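Local coordinates for protein endosialidase (Enterobacteria phage phi92, PDB 4HIZ) that probably hydrolyses alpha-2,8- and alpha-2,9-linked sialic acid polymers from within the chain, as a trimeric phage endosialidase, at residues R31-F35 / E66-D70; R610-C614 / G624-Q628. All blocks are in the same frame, centred on the assembly; numbering follows the deposited sequence. Where two conformers were deposited one is given.

Contact 1: R31-F35 / E66-D70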
loop_
_atom_site.group_PDB
_atom_site.type_symbol
_atom_site.label_atom_id
_atom_site.label_comp_id
_atom_site.label_asym_id
_atom_site.label_seq_id
_atom_site.Cartn_x
_atom_site.Cartn_y
_atom_site.Cartn_z
ATOM N N ARG A 31 22.361 5.306 34.576
ATOM C CA ARG A 31 23.777 5.573 34.242
ATOM C C ARG A 31 24.564 4.324 33.766
ATOM O O ARG A 31 25.755 4.172 34.039
ATOM C CB ARG A 31 24.466 6.284 35.415
ATOM C CG ARG A 31 23.735 7.589 35.800
ATOM C CD ARG A 31 24.461 8.369 36.864
ATOM N NE ARG A 31 25.745 8.923 36.429
ATOM C CZ ARG A 31 26.633 9.445 37.280
ATOM N NH1 ARG A 31 26.362 9.450 38.603
ATOM N NH2 ARG A 31 27.791 9.943 36.824
ATOM N N ASN A 32 23.863 3.450 33.046
ATOM C CA ASN A 32 24.415 2.207 32.522
ATOM C C ASN A 32 24.925 1.251 33.593
ATOM O O ASN A 32 25.848 0.464 33.358
ATOM C CB ASN A 32 25.449 2.484 31.430
ATOM C CG ASN A 32 24.863 2.290 30.047
ATOM O OD1 ASN A 32 25.145 1.287 29.378
ATOM N ND2 ASN A 32 23.993 3.216 29.629
ATOM N N LEU A 33 24.281 1.306 34.757
ATOM C CA LEU A 33 24.593 0.416 35.860
ATOM C C LEU A 33 23.538 -0.695 35.966
ATOM O O LEU A 33 22.444 -0.610 35.365
ATOM C CB LEU A 33 24.699 1.227 37.162
ATOM C CG LEU A 33 25.832 2.269 37.061
ATOM C CD1 LEU A 33 25.831 3.223 38.264
ATOM C CD2 LEU A 33 27.243 1.579 36.840
ATOM N N THR A 34 23.864 -1.732 36.728
ATOM C CA THR A 34 23.034 -2.932 36.805
ATOM C C THR A 34 22.603 -3.210 38.251
ATOM O O THR A 34 23.421 -3.182 39.172
ATOM C CB THR A 34 23.807 -4.131 36.234
ATOM O OG1 THR A 34 24.126 -3.872 34.857
ATOM C CG2 THR A 34 22.974 -5.371 36.314
ATOM N N PHE A 35 21.308 -3.434 38.445
ATOM C CA PHE A 35 20.763 -3.737 39.769
ATOM C C PHE A 35 20.475 -5.229 39.863
ATOM O O PHE A 35 20.084 -5.825 38.877
ATOM C CB PHE A 35 19.441 -2.991 39.971
ATOM C CG PHE A 35 19.573 -1.502 39.860
ATOM C CD1 PHE A 35 19.989 -0.751 40.953
ATOM C CD2 PHE A 35 19.282 -0.860 38.670
ATOM C CE1 PHE A 35 20.125 0.620 40.858
ATOM C CE2 PHE A 35 19.408 0.530 38.559
ATOM C CZ PHE A 35 19.832 1.267 39.656
ATOM N N GLU A 66 15.149 0.866 28.202
ATOM C CA GLU A 66 15.531 1.676 27.062
ATOM C C GLU A 66 16.828 2.421 27.380
ATOM O O GLU A 66 17.025 2.879 28.507
ATOM C CB GLU A 66 14.405 2.652 26.724
ATOM C CG GLU A 66 13.316 1.979 25.895
ATOM C CD GLU A 66 13.753 1.813 24.439
ATOM O OE1 GLU A 66 14.246 2.808 23.850
ATOM O OE2 GLU A 66 13.627 0.696 23.895
ATOM N N GLY A 67 17.729 2.475 26.402
ATOM C CA GLY A 67 18.945 3.273 26.525
ATOM C C GLY A 67 20.139 2.482 27.030
ATOM O O GLY A 67 21.277 2.940 26.873
ATOM N N PHE A 68 19.891 1.315 27.644
ATOM C CA PHE A 68 20.987 0.546 28.203
ATOM C C PHE A 68 21.926 0.141 27.054
ATOM O O PHE A 68 23.178 0.235 27.163
ATOM C CB PHE A 68 20.491 -0.684 28.993
ATOM C CG PHE A 68 21.596 -1.388 29.724
ATOM C CD1 PHE A 68 22.018 -0.933 30.964
ATOM C CD2 PHE A 68 22.277 -2.457 29.130
ATOM C CE1 PHE A 68 23.092 -1.560 31.621
ATOM C CE2 PHE A 68 23.341 -3.093 29.785
ATOM C CZ PHE A 68 23.745 -2.643 31.033
ATOM N N PHE A 69 21.318 -0.316 25.953
ATOM C CA PHE A 69 22.041 -0.499 24.692
ATOM C C PHE A 69 21.498 0.482 23.687
ATOM O O PHE A 69 20.295 0.760 23.672
ATOM C CB PHE A 69 21.836 -1.913 24.116
ATOM C CG PHE A 69 22.453 -2.996 24.942
ATOM C CD1 PHE A 69 23.812 -2.992 25.208
ATOM C CD2 PHE A 69 21.671 -3.991 25.482
ATOM C CE1 PHE A 69 24.374 -4.001 25.987
ATOM C CE2 PHE A 69 22.235 -5.005 26.248
ATOM C CZ PHE A 69 23.583 -5.012 26.510
ATOM N N ASP A 70 22.368 0.983 22.820
ATOM C CA ASP A 70 21.900 1.843 21.742
ATOM C C ASP A 70 21.443 0.951 20.587
ATOM O O ASP A 70 22.126 0.795 19.575
ATOM C CB ASP A 70 23.012 2.815 21.335
ATOM C CG ASP A 70 23.379 3.771 22.469
ATOM O OD1 ASP A 70 22.463 4.187 23.225
ATOM O OD2 ASP A 70 24.575 4.104 22.620
#
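Asn32 and Phe68 bring the two backbones to their closest approach, 5.8 Å between their CA atoms, where Asn32 turns a corner in left-handed helical geometry and Phe68 belongs to the loop between strands 61-64 and 71-75. Phe68 contributes the largest share of the contact, 84 of the 179 Å² buried. With CG anti to the backbone N (chi1 -173°), the ring reaches from the loop to strand 33-36, one of the two edge strands of its sheet. The amide end of Asn32, whose O and N cannot be assigned with confidence, lies over one face of this ring, displaced toward the rim. Phe68 CE1 reaches two carbonyl oxygens, Asn32 O at 3.8 Å and Leu33 O at 3.9 Å, the latter obliquely. Farther along, Thr34 crosses the Phe68 side chain at about a right angle, its OG1 4.0 Å from CZ of Phe68. Gly67, just before, has phi 94° and psi -18°, angles at which a CB would press on the preceding carbonyl oxygen. Phe68 also packs on Ala50 of strand 49-53, which Thr34 touches too, while CD2 of Phe68 lies 3.8 Å above the centre of the Phe69 ring. At the end of the loop, Asp70 OD2 makes a salt bridge to Lys45 of the third subunit. With the end of an aromatic ring set against two backbone carbonyls and the Thr34 hydroxyl, the chemistry implies a surface contact held chiefly by van der Waals packing, perhaps aided by weak attraction between ring C-H and the carbonyl oxygens.

Contact 2: R610-C614 / G624-Q628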
loop_
_atom_site.group_PDB
_atom_site.type_symbol
_atom_site.label_atom_id
_atom_site.label_comp_id
_atom_site.label_asym_id
_atom_site.label_seq_id
_atom_site.Cartn_x
_atom_site.Cartn_y
_atom_site.Cartn_z
ATOM N N ARG A 610 -27.755 -13.477 -22.289
ATOM C CA ARG A 610 -27.079 -13.561 -23.579
ATOM C C ARG A 610 -25.772 -12.790 -23.542
ATOM O O ARG A 610 -25.563 -11.893 -22.700
ATOM C CB ARG A 610 -27.979 -12.984 -24.683
ATOM C CG ARG A 610 -28.233 -11.452 -24.562
ATOM C CD ARG A 610 -29.421 -11.100 -25.446
ATOM N NE ARG A 610 -29.710 -9.664 -25.564
ATOM C CZ ARG A 610 -30.412 -8.965 -24.680
ATOM N NH1 ARG A 610 -30.868 -9.529 -23.543
ATOM N NH2 ARG A 610 -30.672 -7.685 -24.945
ATOM N N LEU A 611 -24.903 -13.160 -24.469
ATOM C CA LEU A 611 -23.635 -12.466 -24.659
ATOM C C LEU A 611 -23.731 -11.705 -25.983
ATOM O O LEU A 611 -24.141 -12.282 -26.996
ATOM C CB LEU A 611 -22.483 -13.501 -24.714
ATOM C CG LEU A 611 -21.074 -12.891 -24.902
ATOM C CD1 LEU A 611 -20.645 -11.988 -23.730
ATOM C CD2 LEU A 611 -20.000 -13.988 -25.155
ATOM N N ILE A 612 -23.373 -10.417 -25.983
ATOM C CA ILE A 612 -23.478 -9.603 -27.213
ATOM C C ILE A 612 -22.073 -9.131 -27.603
ATOM O O ILE A 612 -21.422 -8.393 -26.862
ATOM C CB ILE A 612 -24.385 -8.356 -27.049
ATOM C CG1 ILE A 612 -25.749 -8.781 -26.476
ATOM C CG2 ILE A 612 -24.538 -7.653 -28.420
ATOM C CD1 ILE A 612 -26.648 -7.559 -26.151
ATOM N N LEU A 613 -21.608 -9.554 -28.765
ATOM C CA LEU A 613 -20.303 -9.137 -29.267
ATOM C C LEU A 613 -20.568 -8.049 -30.279
ATOM O O LEU A 613 -21.371 -8.244 -31.185
ATOM C CB LEU A 613 -19.618 -10.312 -29.955
ATOM C CG LEU A 613 -19.428 -11.547 -29.075
ATOM C CD1 LEU A 613 -19.167 -12.728 -29.966
ATOM C CD2 LEU A 613 -18.261 -11.325 -28.125
ATOM N N CYS A 614 -19.909 -6.897 -30.124
ATOM C CA CYS A 614 -20.268 -5.702 -30.913
ATOM C C CYS A 614 -19.089 -5.115 -31.654
ATOM O O CYS A 614 -18.035 -4.902 -31.051
ATOM C CB CYS A 614 -20.776 -4.586 -29.980
ATOM S SG CYS A 614 -21.946 -5.081 -28.723
ATOM N N GLY A 624 -23.072 -0.718 -34.958
ATOM C CA GLY A 624 -22.141 -1.733 -35.444
ATOM C C GLY A 624 -22.827 -3.073 -35.649
ATOM O O GLY A 624 -23.951 -3.307 -35.195
ATOM N N SER A 625 -22.165 -3.961 -36.370
ATOM C CA SER A 625 -22.618 -5.353 -36.428
ATOM C C SER A 625 -22.535 -5.987 -35.041
ATOM O O SER A 625 -21.714 -5.579 -34.211
ATOM C CB SER A 625 -21.770 -6.142 -37.439
ATOM O OG SER A 625 -20.403 -6.108 -37.084
ATOM N N LEU A 626 -23.389 -6.983 -34.805
ATOM C CA LEU A 626 -23.494 -7.658 -33.499
ATOM C C LEU A 626 -23.598 -9.159 -33.728
ATOM O O LEU A 626 -24.263 -9.589 -34.679
ATOM C CB LEU A 626 -24.817 -7.302 -32.773
ATOM C CG LEU A 626 -25.153 -5.824 -32.605
ATOM C CD1 LEU A 626 -26.587 -5.683 -32.065
ATOM C CD2 LEU A 626 -24.164 -5.147 -31.659
ATOM N N LEU A 627 -22.991 -9.949 -32.837
ATOM C CA LEU A 627 -23.360 -11.364 -32.745
ATOM C C LEU A 627 -23.947 -11.576 -31.350
ATOM O O LEU A 627 -23.308 -11.260 -30.339
ATOM C CB LEU A 627 -22.121 -12.255 -32.942
ATOM C CG LEU A 627 -22.393 -13.754 -32.637
ATOM C CD1 LEU A 627 -23.431 -14.319 -33.608
ATOM C CD2 LEU A 627 -21.050 -14.568 -32.704
ATOM N N GLN A 628 -25.183 -12.070 -31.289
ATOM C CA GLN A 628 -25.807 -12.331 -29.992
ATOM C C GLN A 628 -25.919 -13.844 -29.806
ATOM O O GLN A 628 -26.464 -14.569 -30.666
ATOM C CB GLN A 628 -27.207 -11.674 -29.886
ATOM C CG GLN A 628 -27.115 -10.123 -30.019
ATOM C CD GLN A 628 -28.259 -9.415 -29.327
ATOM O OE1 GLN A 628 -28.828 -9.924 -28.373
ATOM N NE2 GLN A 628 -28.567 -8.209 -29.787
HETATM O O HOH W 1 -30.208 -6.754 -27.686
#
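At the edge of the Arg610 guanidinium lie Gln628 OE1 and a water, both close to its plane, and the amide of Gln628 is turned only 17° from that plane; Arg610 also makes a cation-pi contact with Tyr594 of the second subunit. The two side chains run side by side across a beta hairpin of strands 610-614 and 626-630. Arg610 CG sits between its backbone N and carbonyl carbon, and the chain then extends to bring NE to Gln628 OE1, 3.0 Å away. This bond is bent, 130° at the hydrogen, while NH1 turns to a salt bridge with Glu608. Leu613 and Leu627 form the hydrogen-bonded pair, with Leu613 N to Leu627 O at 2.9 Å and nearly straight (176°), and the reverse bond from Leu627 N to Leu613 O. Their side chains lie alongside each other on one face of the sheet, though Leu613 has two conformers and its exact packing is less certain; both leucines pack on their counterparts in the third subunit. Gln628, Ile612, Leu626 and Cys614 share the other face: Ile612 CG2 lies 3.9 Å from Gln628 CG, and Leu626 CD2 lies 3.7 Å from Cys614 SG. Residues 610-613 continue the sheet as a parallel ladder with a strand of the second subunit, consistent with a phage-fibre-like trimer. The water closes the polar end, accepting from Arg610 NH2 at 2.9 Å and from Gln628 NE2 at 3.0 Å.

Contact 1 closes before contact 2 opens along the chain, and the two lie on opposite sides of its centre: their own centres are 76 Å apart and their nearest atoms about 60 Å apart. They share no sheet. Residues 31-35 lead into an edge strand of a mixed sheet that also includes strands 407-413 and 435-442 of the propeller range, and the loop 66-70 leads into strand 71-75, paired with 516-523. Contact 2 belongs instead to the three-stranded sheet 610-614, 626-630 and 640-643 of the C-terminal range. Both reach neighbouring subunits: contact 1, where the N-terminal extension joins the propeller, through Glu66 and Asp70, distant contact 2 through most of its residues and a shared sheet.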